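Local coordinates for protein cephalosporin acylase (Bacillus halodurans, PDB 2NLZ) that probably acts as an acylase or gamma-glutamyltranspeptidase-like amide-cleaving enzyme of the N-terminal nucleophile (Ntn) hydrolase superfamily, at residues A72-W77 against A127-M132; G113-T118 against G236-K241; D168-E173 against P181-F186; E217-G222 against D226-F231; F401-D404 against A410-P413. The protein carries 1 engineered substitution. All coordinates share one frame; numbering follows the deposited sequence.

Contact 1 is set in the core of the Ntn-type fold, joining a central strand to a covering helix; its nearest atoms are about 6 Å from contact 4. The other four lie farther out, their centres 22 to 25 Å from the centre of the chain against 15 Å for contact 1. Contact 2 links two of them: L239 CD1 meets I228 CG2 of contact 4 at 3.7 Å, and T118 CG2 reaches F401 CE2 of contact 5 at 4.2 Å. Contact 4 touches contact 3 through P181 CG and F231 CZ, 3.9 Å apart. Along the chain, contacts 3 and 4 are nested inside the loop that contact 2 closes. None of the five can be assigned to an active site; they join parts of the fold by packing.

Contact 1: residues A72-W77 against A127-M132; sequences AFALVW and AELAKM
L129, the one helix residue that meets A74 and V76 of the strand, sits on a turn pinned by the backbone bond from K131 N to A127 O, 2.8 Å. One residue on, M132 N reaches E128 O at 3.1 Å. Across the contact itself the meeting is wholly apolar. The two methyls of L129 divide the strand between them: CD2 reaches A74 CB at 4.2 Å, while CD1 meets V76 CG1 at 4.1 Å. The side chains of V76 and L129 run antiparallel, flank against flank and not end on. V76 puts CG1 between its backbone N and its carbonyl carbon (chi1 38°), and this is the branch that L129 touches; CG2 stands anti to the backbone N. The backbones stay well apart, A74 CA lying 8.9 Å from L129 CA, and only 88 Å² is buried. This is the helix-on-sheet packing of the Ntn hydrolase alpha-beta-beta-alpha sandwich. Strand 71-78 runs hydrogen-bonded between strands 81-87 and 370-376, and its residues alternate, A74 and V76 pointing their beta carbons at the helix while F73 points away and meets H419 edge-to-face. L129 also touches L85, F373, I48 and I52, so helix 47-61 and both neighbouring strands share in burying it. Away from the strand, E128 OE2 pairs with K131 NZ at 3.5 Å, although the lysine is poorly ordered; the other carboxylate oxygen, E128 OE1, is hydrogen-bonded to W251 NE1.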
# COMPACT_ATOMS: atom_id res chain seq x y z
N ALA D 72 -8.92 1.19 -39.69
CA ALA D 72 -9.29 0.16 -38.71
C ALA D 72 -8.61 -1.18 -38.96
O ALA D 72 -8.05 -1.41 -40.02
CB ALA D 72 -10.80 -0.02 -38.71
N PHE D 73 -8.65 -2.06 -37.96
CA PHE D 73 -8.14 -3.43 -38.09
C PHE D 73 -9.03 -4.38 -37.28
O PHE D 73 -9.61 -3.99 -36.25
CB PHE D 73 -6.71 -3.54 -37.56
CG PHE D 73 -5.65 -3.06 -38.52
CD1 PHE D 73 -5.00 -3.95 -39.35
CD2 PHE D 73 -5.27 -1.72 -38.55
CE1 PHE D 73 -4.01 -3.51 -40.21
CE2 PHE D 73 -4.28 -1.27 -39.42
CZ PHE D 73 -3.65 -2.17 -40.25
N ALA D 74 -9.13 -5.63 -37.74
CA ALA D 74 -9.95 -6.62 -37.02
C ALA D 74 -9.45 -8.05 -37.13
O ALA D 74 -8.98 -8.47 -38.18
CB ALA D 74 -11.41 -6.55 -37.45
N LEU D 75 -9.54 -8.76 -36.01
CA LEU D 75 -9.44 -10.21 -36.01
C LEU D 75 -10.80 -10.73 -35.59
O LEU D 75 -11.24 -10.50 -34.47
CB LEU D 75 -8.34 -10.71 -35.07
CG LEU D 75 -6.91 -10.77 -35.63
CD1 LEU D 75 -5.91 -11.25 -34.60
CD2 LEU D 75 -6.88 -11.67 -36.85
N VAL D 76 -11.48 -11.40 -36.51
CA VAL D 76 -12.82 -11.90 -36.24
C VAL D 76 -12.87 -13.43 -36.31
O VAL D 76 -12.42 -14.03 -37.29
CB VAL D 76 -13.90 -11.20 -37.14
CG1 VAL D 76 -13.38 -10.97 -38.53
CG2 VAL D 76 -15.18 -12.01 -37.19
N TRP D 77 -13.38 -14.04 -35.25
CA TRP D 77 -13.57 -15.48 -35.22
C TRP D 77 -15.02 -15.81 -35.45
O TRP D 77 -15.88 -15.44 -34.65
CB TRP D 77 -13.15 -16.08 -33.88
CG TRP D 77 -13.28 -17.59 -33.82
CD1 TRP D 77 -14.41 -18.32 -33.52
CD2 TRP D 77 -12.23 -18.54 -34.03
NE1 TRP D 77 -14.12 -19.66 -33.54
CE2 TRP D 77 -12.79 -19.83 -33.85
CE3 TRP D 77 -10.87 -18.44 -34.35
CZ2 TRP D 77 -12.04 -20.99 -33.98
CZ3 TRP D 77 -10.13 -19.59 -34.49
CH2 TRP D 77 -10.71 -20.84 -34.31
N ALA D 127 -18.27 -1.60 -43.53
CA ALA D 127 -19.13 -2.18 -44.56
C ALA D 127 -18.79 -3.63 -44.92
O ALA D 127 -19.68 -4.50 -44.93
CB ALA D 127 -19.11 -1.32 -45.81
N GLU D 128 -17.51 -3.88 -45.20
CA GLU D 128 -17.04 -5.23 -45.52
C GLU D 128 -17.24 -6.23 -44.39
O GLU D 128 -17.52 -7.40 -44.63
CB GLU D 128 -15.57 -5.22 -45.94
CG GLU D 128 -15.34 -5.28 -47.46
CD GLU D 128 -15.55 -6.66 -48.05
OE1 GLU D 128 -15.19 -7.67 -47.41
OE2 GLU D 128 -16.08 -6.74 -49.18
N LEU D 129 -17.11 -5.76 -43.15
CA LEU D 129 -17.33 -6.59 -41.99
C LEU D 129 -18.79 -6.99 -41.90
O LEU D 129 -19.12 -8.13 -41.60
CB LEU D 129 -16.91 -5.84 -40.73
CG LEU D 129 -16.10 -6.52 -39.62
CD1 LEU D 129 -15.40 -7.76 -40.10
CD2 LEU D 129 -15.08 -5.52 -39.10
N ALA D 130 -19.67 -6.03 -42.20
CA ALA D 130 -21.12 -6.23 -42.16
C ALA D 130 -21.56 -7.18 -43.26
O ALA D 130 -22.25 -8.17 -42.99
CB ALA D 130 -21.84 -4.91 -42.29
N LYS D 131 -21.14 -6.88 -44.49
CA LYS D 131 -21.47 -7.66 -45.66
C LYS D 131 -21.06 -9.13 -45.50
O LYS D 131 -21.84 -10.03 -45.80
CB LYS D 131 -20.83 -7.05 -46.92
CG LYS D 131 -21.02 -7.85 -48.22
CD LYS D 131 -20.94 -6.97 -49.48
CE LYS D 131 -19.52 -6.76 -49.99
NZ LYS D 131 -19.02 -7.91 -50.78
N MET D 132 -19.86 -9.36 -44.99
CA MET D 132 -19.31 -10.70 -45.00
C MET D 132 -19.76 -11.56 -43.82
O MET D 132 -20.04 -12.75 -44.01
CB MET D 132 -17.78 -10.66 -45.10
CG MET D 132 -17.17 -11.87 -45.81
SD MET D 132 -16.85 -11.63 -47.58
CE MET D 132 -18.47 -11.92 -48.31

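Contact 2: residues G113-T118 against G236-K241; sequences GVIPVT and GGYLTK
The two irregular segments come closest where V114 CA and G237 CA lie 5.0 Å apart, and they share no hydrogen bond. G236 turns the chain with a positive phi (66°), after which G237 runs extended past V114. With no side chain on G237, the valine packs directly on backbone: V114 CB is 3.8 Å from G237 CA, and V114 CG2 comes to 3.9 Å from G236 O. A chi1 of -77° sets this methyl between the valine's own backbone N and carbonyl carbon, making CG2 the branch laid against both glycines. The contact ties a loop before helix 122-133 to the link between helices 223-234 and 241-245, two loops at the periphery of the Ntn-type fold. T240 is the N-cap of helix 241-245, its OG1 hydrogen-bonded to D243 N. On the other segment, backbone hydrogen bonds between G113 and S383 and between P116 and G398 fix the loop to its surroundings. Beyond the valine, I115 approaches the Y238 ring at its edge and near its plane, CG1 standing 4.4 Å from Y238 CE2. V117 and L239 turn their beta carbons toward the opposite segment, and both side chains rest on F232 of helix 223-234.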
# COMPACT_ATOMS: atom_id res chain seq x y z
N GLY D 113 -2.08 18.96 -40.57
CA GLY D 113 -2.37 19.52 -41.88
C GLY D 113 -2.73 18.47 -42.90
O GLY D 113 -3.03 17.33 -42.56
N VAL D 114 -2.72 18.85 -44.17
CA VAL D 114 -3.23 17.98 -45.22
C VAL D 114 -2.20 16.97 -45.66
O VAL D 114 -2.53 15.98 -46.34
CB VAL D 114 -3.71 18.79 -46.44
CG1 VAL D 114 -5.06 19.42 -46.15
CG2 VAL D 114 -2.69 19.86 -46.82
N ILE D 115 -0.95 17.21 -45.27
CA ILE D 115 0.18 16.42 -45.75
C ILE D 115 0.27 14.96 -45.22
O ILE D 115 0.47 14.05 -46.02
CB ILE D 115 1.51 17.20 -45.58
CG1 ILE D 115 1.43 18.52 -46.35
CG2 ILE D 115 2.70 16.39 -46.08
CD1 ILE D 115 1.95 19.72 -45.58
N PRO D 116 0.08 14.73 -43.90
CA PRO D 116 0.21 13.36 -43.40
C PRO D 116 -1.06 12.50 -43.51
O PRO D 116 -1.10 11.40 -42.96
CB PRO D 116 0.52 13.57 -41.92
CG PRO D 116 -0.26 14.79 -41.58
CD PRO D 116 -0.22 15.67 -42.80
N VAL D 117 -2.08 13.00 -44.19
CA VAL D 117 -3.34 12.27 -44.34
C VAL D 117 -3.24 11.16 -45.39
O VAL D 117 -2.93 11.41 -46.55
CB VAL D 117 -4.48 13.23 -44.74
CG1 VAL D 117 -5.80 12.46 -44.85
CG2 VAL D 117 -4.60 14.37 -43.73
N THR D 118 -3.50 9.92 -44.96
CA THR D 118 -3.66 8.78 -45.87
C THR D 118 -5.15 8.45 -45.99
O THR D 118 -5.94 8.95 -45.19
CB THR D 118 -2.88 7.55 -45.37
OG1 THR D 118 -3.40 7.10 -44.10
CG2 THR D 118 -1.42 7.89 -45.23
N GLY D 236 -4.32 22.49 -50.99
CA GLY D 236 -3.06 21.90 -51.43
C GLY D 236 -2.75 20.53 -50.87
O GLY D 236 -1.60 20.21 -50.59
N GLY D 237 -3.78 19.71 -50.69
CA GLY D 237 -3.59 18.34 -50.21
C GLY D 237 -3.22 17.39 -51.32
O GLY D 237 -3.16 17.79 -52.49
N TYR D 238 -2.95 16.14 -50.97
CA TYR D 238 -2.57 15.13 -51.96
C TYR D 238 -3.67 14.10 -52.15
O TYR D 238 -3.66 13.33 -53.13
CB TYR D 238 -1.24 14.46 -51.57
CG TYR D 238 -0.06 15.41 -51.58
CD1 TYR D 238 0.67 15.63 -52.74
CD2 TYR D 238 0.32 16.09 -50.43
CE1 TYR D 238 1.75 16.50 -52.75
CE2 TYR D 238 1.39 16.96 -50.43
CZ TYR D 238 2.11 17.16 -51.59
OH TYR D 238 3.18 18.04 -51.59
N LEU D 239 -4.62 14.10 -51.23
CA LEU D 239 -5.74 13.17 -51.24
C LEU D 239 -6.76 13.50 -52.34
O LEU D 239 -7.32 14.60 -52.37
CB LEU D 239 -6.41 13.21 -49.86
CG LEU D 239 -6.92 11.91 -49.23
CD1 LEU D 239 -8.42 11.86 -49.18
CD2 LEU D 239 -6.37 10.72 -49.96
N THR D 240 -6.99 12.55 -53.24
CA THR D 240 -7.91 12.76 -54.35
C THR D 240 -9.11 11.82 -54.30
O THR D 240 -9.14 10.89 -53.49
CB THR D 240 -7.21 12.58 -55.72
OG1 THR D 240 -6.79 11.22 -55.87
CG2 THR D 240 -6.01 13.52 -55.85
N LYS D 241 -10.10 12.08 -55.17
CA LYS D 241 -11.24 11.20 -55.40
C LYS D 241 -10.75 9.80 -55.69
O LYS D 241 -11.22 8.83 -55.09
CB LYS D 241 -12.04 11.65 -56.61
CG LYS D 241 -13.05 12.74 -56.40
CD LYS D 241 -13.68 13.10 -57.74
CE LYS D 241 -14.22 14.52 -57.74
NZ LYS D 241 -14.55 14.98 -59.12

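Contact 3: residues D168-E173 against P181-F186; sequences DRVKTE and PWFDTF. Engineered in segment 168-173: V170 (natural residue Phe).
V170 and F183 form the closely packed part of this contact, both buried and crossing obliquely. F183 CG lies beside its backbone N, anti to the carbonyl carbon (chi1 -69°), which sends the ring across to the other helix. Its CZ then meets V170 CG1 at 3.8 Å and, edge-on and near the ring plane, V170 O at 3.7 Å. The valine is an engineered residue, replacing a phenylalanine. The same CG1 also approaches W182 CZ3 at 4.5 Å, obliquely to the indole. Helices 157-173 and 180-186 follow one another as a helical hairpin, their local segments antiparallel at 148° with axes 12.0 Å apart, so that the F183 ring spans the gap to the other helix, reaching its backbone as well as V170. W182 belongs to an aromatic cluster: F186 CD2 lies over one face of the indole, and F381 and W174 meet it edge-to-face. One face of the F183 ring takes W182 CE3; over the opposite face, toward the exposed side, lies K171 NZ, 4.8 Å from the ring centroid and 20° off the normal. The lysine was modelled in two conformers, so this cation-pi contact is doubtful. Farther round the solvent side, R169 NH1 forms a salt bridge with E173 OE1 at 3.1 Å, inside its own helix, but the glutamate is poorly ordered. In the second helix, P181 O accepts both T185 N and T185 OG1, each at 2.8 Å, from opposite faces of its carbonyl plane.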
# COMPACT_ATOMS: atom_id res chain seq x y z
N ASP D 168 -6.21 23.57 -26.07
CA ASP D 168 -5.24 24.51 -25.51
C ASP D 168 -3.91 24.55 -26.25
O ASP D 168 -3.32 25.62 -26.45
CB ASP D 168 -4.98 24.23 -24.02
CG ASP D 168 -6.10 24.73 -23.12
OD1 ASP D 168 -6.90 25.58 -23.55
OD2 ASP D 168 -6.18 24.25 -21.97
N ARG D 169 -3.43 23.37 -26.64
CA ARG D 169 -2.17 23.27 -27.38
C ARG D 169 -2.34 23.80 -28.81
O ARG D 169 -1.43 24.39 -29.39
CB ARG D 169 -1.68 21.81 -27.41
CG ARG D 169 -0.58 21.56 -28.42
CD ARG D 169 0.51 20.64 -27.89
NE ARG D 169 0.44 19.30 -28.47
CZ ARG D 169 0.96 18.97 -29.64
NH1 ARG D 169 1.59 19.87 -30.39
NH2 ARG D 169 0.85 17.72 -30.08
N VAL D 170 -3.54 23.60 -29.33
CA VAL D 170 -3.79 23.72 -30.75
C VAL D 170 -4.44 25.06 -31.17
O VAL D 170 -4.38 25.44 -32.34
CB VAL D 170 -4.61 22.48 -31.22
CG1 VAL D 170 -5.66 22.83 -32.24
CG2 VAL D 170 -3.68 21.29 -31.62
N LYS D 171 -5.05 25.78 -30.22
CA LYS D 171 -5.60 27.11 -30.48
C LYS D 171 -4.49 28.06 -30.94
O LYS D 171 -4.72 28.97 -31.75
CB LYS D 171 -6.31 27.67 -29.23
CG LYS D 171 -6.72 29.16 -29.29
CD LYS D 171 -8.06 29.40 -30.00
CE LYS D 171 -7.91 30.13 -31.33
NZ LYS D 171 -9.22 30.24 -32.04
N THR D 172 -3.27 27.82 -30.45
CA THR D 172 -2.11 28.62 -30.82
C THR D 172 -1.35 28.07 -32.03
O THR D 172 -0.82 28.84 -32.83
CB THR D 172 -1.13 28.77 -29.63
OG1 THR D 172 -0.75 27.47 -29.15
CG2 THR D 172 -1.77 29.57 -28.49
N GLU D 173 -1.31 26.74 -32.16
CA GLU D 173 -0.54 26.08 -33.23
C GLU D 173 -1.28 25.95 -34.55
O GLU D 173 -0.66 25.83 -35.61
CB GLU D 173 -0.09 24.69 -32.79
CG GLU D 173 1.02 24.69 -31.76
CD GLU D 173 1.48 23.28 -31.41
OE1 GLU D 173 1.27 22.36 -32.22
OE2 GLU D 173 2.05 23.11 -30.31
N PRO D 181 -12.65 24.12 -39.64
CA PRO D 181 -13.77 23.22 -39.41
C PRO D 181 -13.62 22.34 -38.17
O PRO D 181 -14.63 21.94 -37.59
CB PRO D 181 -13.80 22.35 -40.67
CG PRO D 181 -13.11 23.16 -41.69
CD PRO D 181 -12.02 23.83 -40.94
N TRP D 182 -12.38 22.08 -37.76
CA TRP D 182 -12.11 21.38 -36.50
C TRP D 182 -12.61 22.18 -35.31
O TRP D 182 -13.24 21.63 -34.40
CB TRP D 182 -10.61 21.11 -36.34
CG TRP D 182 -10.28 20.22 -35.16
CD1 TRP D 182 -10.07 18.88 -35.20
CD2 TRP D 182 -10.13 20.62 -33.79
NE1 TRP D 182 -9.80 18.41 -33.93
CE2 TRP D 182 -9.84 19.45 -33.05
CE3 TRP D 182 -10.22 21.84 -33.11
CZ2 TRP D 182 -9.63 19.47 -31.67
CZ3 TRP D 182 -10.01 21.86 -31.74
CH2 TRP D 182 -9.72 20.69 -31.04
N PHE D 183 -12.32 23.48 -35.30
CA PHE D 183 -12.82 24.35 -34.25
C PHE D 183 -14.34 24.50 -34.32
O PHE D 183 -14.99 24.64 -33.30
CB PHE D 183 -12.15 25.73 -34.32
CG PHE D 183 -10.69 25.71 -33.94
CD1 PHE D 183 -10.31 25.73 -32.61
CD2 PHE D 183 -9.71 25.69 -34.92
CE1 PHE D 183 -8.97 25.71 -32.26
CE2 PHE D 183 -8.36 25.68 -34.58
CZ PHE D 183 -7.99 25.69 -33.24
N ASP D 184 -14.90 24.48 -35.53
CA ASP D 184 -16.35 24.60 -35.69
C ASP D 184 -17.07 23.35 -35.19
O ASP D 184 -18.15 23.45 -34.58
CB ASP D 184 -16.71 24.89 -37.15
CG ASP D 184 -16.27 26.26 -37.60
OD1 ASP D 184 -16.04 27.14 -36.75
OD2 ASP D 184 -16.17 26.46 -38.83
N THR D 185 -16.46 22.19 -35.43
CA THR D 185 -17.01 20.88 -35.07
C THR D 185 -16.76 20.49 -33.61
O THR D 185 -17.68 20.08 -32.91
CB THR D 185 -16.43 19.79 -35.97
OG1 THR D 185 -16.69 20.12 -37.34
CG2 THR D 185 -17.03 18.42 -35.65
N PHE D 186 -15.51 20.61 -33.15
CA PHE D 186 -15.12 20.07 -31.85
C PHE D 186 -14.98 21.12 -30.74
O PHE D 186 -14.87 20.77 -29.57
CB PHE D 186 -13.83 19.27 -31.97
CG PHE D 186 -13.95 18.09 -32.87
CD1 PHE D 186 -14.84 17.08 -32.59
CD2 PHE D 186 -13.17 18.00 -34.01
CE1 PHE D 186 -14.95 15.99 -33.42
CE2 PHE D 186 -13.27 16.92 -34.86
CZ PHE D 186 -14.17 15.91 -34.56

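Contact 4: residues E217-G222 against D226-F231; sequences ESFYRG and DQIHAF
F219 and I228 join two consecutive helices of the Ntn-type fold, the short, weakly bonded 217-221 and the longer 223-234, which meet at the N-cap residue G222. The isoleucine side chain runs roughly perpendicular to that of the phenylalanine. F219 carries CG anti to its backbone N (chi1 -170°), and although its beta carbon points away from the second helix, the ring swings back to offer a face. I228 CD1 lies over that face, nearer the rim than the middle, in a CH-pi contact 4.2 Å from the centroid and 20° off the normal; its nearest ring atom is F219 CE1 at 3.9 Å. Both residues also touch I392, while P120 and P123 lie against F219. The next ring along is set differently: F219 CD2 stands over the centre of Y220, whose OH is hydrogen-bonded to P120 O and G124 N. At the junction, D226 N gives a weak bond of 3.3 Å to G222 O, closing the first turn of helix 223-234, and the D226 side chain lies beside the same oxygen. Within the first helix, R221 NH1 makes a salt bridge to E217 OE2 at 2.6 Å, in the guanidinium plane but from above the carboxylate, 52° out of it.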
# COMPACT_ATOMS: atom_id res chain seq x y z
N GLU D 217 -20.20 3.31 -49.62
CA GLU D 217 -19.88 3.71 -50.99
C GLU D 217 -19.75 5.23 -51.15
O GLU D 217 -18.92 5.71 -51.93
CB GLU D 217 -20.91 3.14 -51.97
CG GLU D 217 -20.34 2.67 -53.31
CD GLU D 217 -19.44 1.45 -53.18
OE1 GLU D 217 -19.47 0.78 -52.13
OE2 GLU D 217 -18.70 1.16 -54.15
N SER D 218 -20.55 5.98 -50.39
CA SER D 218 -20.58 7.43 -50.46
C SER D 218 -19.27 8.05 -50.01
O SER D 218 -18.90 9.11 -50.50
CB SER D 218 -21.70 7.97 -49.60
OG SER D 218 -21.55 9.37 -49.41
N PHE D 219 -18.59 7.38 -49.09
CA PHE D 219 -17.33 7.86 -48.51
C PHE D 219 -16.17 7.78 -49.50
O PHE D 219 -15.33 8.68 -49.53
CB PHE D 219 -17.00 7.06 -47.25
CG PHE D 219 -15.85 7.61 -46.44
CD1 PHE D 219 -16.06 8.62 -45.51
CD2 PHE D 219 -14.57 7.08 -46.57
CE1 PHE D 219 -15.01 9.13 -44.74
CE2 PHE D 219 -13.51 7.58 -45.81
CZ PHE D 219 -13.74 8.61 -44.89
N TYR D 220 -16.13 6.72 -50.30
CA TYR D 220 -14.98 6.45 -51.17
C TYR D 220 -15.18 6.78 -52.65
O TYR D 220 -14.27 7.31 -53.30
CB TYR D 220 -14.58 4.99 -51.05
CG TYR D 220 -14.14 4.61 -49.67
CD1 TYR D 220 -12.88 4.98 -49.21
CD2 TYR D 220 -14.97 3.89 -48.82
CE1 TYR D 220 -12.47 4.64 -47.95
CE2 TYR D 220 -14.56 3.55 -47.56
CZ TYR D 220 -13.31 3.92 -47.12
OH TYR D 220 -12.88 3.58 -45.86
N ARG D 221 -16.35 6.46 -53.18
CA ARG D 221 -16.64 6.70 -54.59
C ARG D 221 -18.05 7.26 -54.77
O ARG D 221 -18.76 6.90 -55.71
CB ARG D 221 -16.39 5.43 -55.42
CG ARG D 221 -16.97 4.16 -54.83
CD ARG D 221 -16.20 2.93 -55.31
NE ARG D 221 -15.09 2.62 -54.42
CZ ARG D 221 -15.13 1.73 -53.44
NH1 ARG D 221 -16.24 1.05 -53.19
NH2 ARG D 221 -14.06 1.52 -52.69
N GLY D 222 -18.43 8.16 -53.87
CA GLY D 222 -19.74 8.78 -53.88
C GLY D 222 -19.66 10.24 -53.53
O GLY D 222 -18.65 10.90 -53.81
N ASP D 226 -16.47 13.22 -52.90
CA ASP D 226 -16.37 14.50 -53.60
C ASP D 226 -16.13 15.68 -52.66
O ASP D 226 -15.35 16.58 -52.98
CB ASP D 226 -17.62 14.76 -54.44
CG ASP D 226 -17.75 13.81 -55.61
OD1 ASP D 226 -18.87 13.66 -56.13
OD2 ASP D 226 -16.74 13.21 -56.03
N GLN D 227 -16.79 15.66 -51.50
CA GLN D 227 -16.62 16.71 -50.49
C GLN D 227 -15.24 16.67 -49.87
O GLN D 227 -14.66 17.71 -49.55
CB GLN D 227 -17.66 16.58 -49.40
CG GLN D 227 -19.03 17.04 -49.80
CD GLN D 227 -19.97 17.14 -48.62
OE1 GLN D 227 -21.05 16.54 -48.62
NE2 GLN D 227 -19.57 17.89 -47.60
N ILE D 228 -14.72 15.46 -49.68
CA ILE D 228 -13.39 15.24 -49.14
C ILE D 228 -12.35 15.71 -50.15
O ILE D 228 -11.43 16.44 -49.78
CB ILE D 228 -13.15 13.74 -48.79
CG1 ILE D 228 -14.01 13.32 -47.60
CG2 ILE D 228 -11.70 13.48 -48.45
CD1 ILE D 228 -14.14 11.82 -47.47
N HIS D 229 -12.51 15.31 -51.40
CA HIS D 229 -11.59 15.69 -52.48
C HIS D 229 -11.51 17.20 -52.66
O HIS D 229 -10.42 17.75 -52.85
CB HIS D 229 -11.97 15.00 -53.80
CG HIS D 229 -11.24 15.53 -55.00
ND1 HIS D 229 -9.97 15.13 -55.33
CD2 HIS D 229 -11.61 16.42 -55.95
CE1 HIS D 229 -9.58 15.75 -56.43
NE2 HIS D 229 -10.56 16.54 -56.82
N ALA D 230 -12.67 17.87 -52.59
CA ALA D 230 -12.77 19.29 -52.85
C ALA D 230 -12.06 20.12 -51.79
O ALA D 230 -11.40 21.10 -52.11
CB ALA D 230 -14.23 19.72 -52.97
N PHE D 231 -12.19 19.71 -50.54
CA PHE D 231 -11.57 20.43 -49.43
C PHE D 231 -10.04 20.30 -49.44
O PHE D 231 -9.32 21.25 -49.09
CB PHE D 231 -12.14 19.98 -48.09
CG PHE D 231 -11.68 20.81 -46.92
CD1 PHE D 231 -12.19 22.08 -46.71
CD2 PHE D 231 -10.73 20.32 -46.04
CE1 PHE D 231 -11.77 22.85 -45.64
CE2 PHE D 231 -10.29 21.09 -44.98
CZ PHE D 231 -10.82 22.36 -44.78

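Contact 5: residues F401-D404 against A410-P413; sequences FSLD and ALKP
F401 sets CG beside its backbone N, anti to the carbonyl carbon (chi1 -82°), and L411 sets CG anti to its own backbone N (chi1 171°); these two turns bring ring and leucine methyl together. They meet beside an isolated beta bridge between S402 and A410, which closes a short loop within the long connection between strands 392-393 and 424-428. The bridging bond runs from L411 N to S402 O at 2.9 Å, nearly in line with the carbonyl. The leucine comes crosswise to the phenylalanine and caps one face of its ring with CD1. This CH-pi contact is displaced toward the rim, L411 CD1 being 4.0 Å from the F401 centroid, 19° off the normal, and 3.7 Å from F401 CD2. The ring also leans on the backbone, F401 CD1 being 3.7 Å from L411 CA. The other leucine methyl, L411 CD2, has a different partner: L403 CD2 at 3.9 Å, the two side chains running alongside each other in the same direction. L403, A410 and L411 all rest on helix 97-101 through M97 or V100, so that helix backs the bridge. F401 cut back to an alanine here would lose the ring face and is likely to leave a gap over L411 CD1 and the leucine freer to turn. Beyond the bridge A410 CB touches D404 O, and S402 OG accepts a weak bond from D404 N at 3.3 Å, an ST turn leading into the poorly ordered aspartate.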
# COMPACT_ATOMS: atom_id res chain seq x y z
N PHE D 401 5.46 7.29 -41.91
CA PHE D 401 6.37 7.04 -43.03
C PHE D 401 7.74 7.65 -42.77
O PHE D 401 7.85 8.73 -42.19
CB PHE D 401 5.81 7.64 -44.32
CG PHE D 401 4.78 6.78 -45.02
CD1 PHE D 401 5.13 5.56 -45.58
CD2 PHE D 401 3.47 7.23 -45.17
CE1 PHE D 401 4.19 4.79 -46.24
CE2 PHE D 401 2.52 6.46 -45.83
CZ PHE D 401 2.89 5.23 -46.37
N SER D 402 8.78 6.96 -43.22
CA SER D 402 10.14 7.47 -43.14
C SER D 402 10.47 8.24 -44.41
O SER D 402 9.99 7.90 -45.49
CB SER D 402 11.13 6.31 -42.96
OG SER D 402 12.45 6.78 -42.71
N LEU D 403 11.29 9.27 -44.27
CA LEU D 403 11.75 10.03 -45.43
C LEU D 403 13.21 9.71 -45.78
O LEU D 403 13.83 10.38 -46.60
CB LEU D 403 11.53 11.52 -45.21
CG LEU D 403 10.05 11.92 -45.18
CD1 LEU D 403 9.87 13.40 -44.88
CD2 LEU D 403 9.37 11.56 -46.49
N ASP D 404 13.73 8.67 -45.12
CA ASP D 404 15.01 8.07 -45.46
C ASP D 404 14.74 7.00 -46.51
O ASP D 404 14.09 6.00 -46.23
CB ASP D 404 15.65 7.46 -44.20
CG ASP D 404 16.95 6.73 -44.48
OD1 ASP D 404 17.22 5.73 -43.77
OD2 ASP D 404 17.71 7.13 -45.38
N ALA D 410 9.88 3.62 -46.23
CA ALA D 410 10.01 4.91 -46.90
C ALA D 410 8.70 5.30 -47.57
O ALA D 410 7.96 4.44 -48.05
CB ALA D 410 11.13 4.86 -47.91
N LEU D 411 8.41 6.60 -47.58
CA LEU D 411 7.19 7.11 -48.21
C LEU D 411 7.18 6.84 -49.70
O LEU D 411 8.11 7.21 -50.42
CB LEU D 411 7.02 8.60 -47.94
CG LEU D 411 5.93 9.39 -48.67
CD1 LEU D 411 4.54 8.86 -48.37
CD2 LEU D 411 6.02 10.86 -48.29
N LYS D 412 6.13 6.17 -50.15
CA LYS D 412 5.92 5.86 -51.55
C LYS D 412 4.45 6.13 -51.83
O LYS D 412 3.61 5.93 -50.96
CB LYS D 412 6.25 4.39 -51.81
CG LYS D 412 7.02 4.12 -53.09
CD LYS D 412 8.52 4.01 -52.83
CE LYS D 412 9.23 3.43 -54.05
NZ LYS D 412 10.62 3.01 -53.72
N PRO D 413 4.12 6.62 -53.04
CA PRO D 413 2.71 6.81 -53.39
C PRO D 413 1.99 5.48 -53.45
O PRO D 413 2.52 4.52 -54.00
CB PRO D 413 2.78 7.44 -54.79
CG PRO D 413 4.12 7.09 -55.32
CD PRO D 413 5.02 7.05 -54.13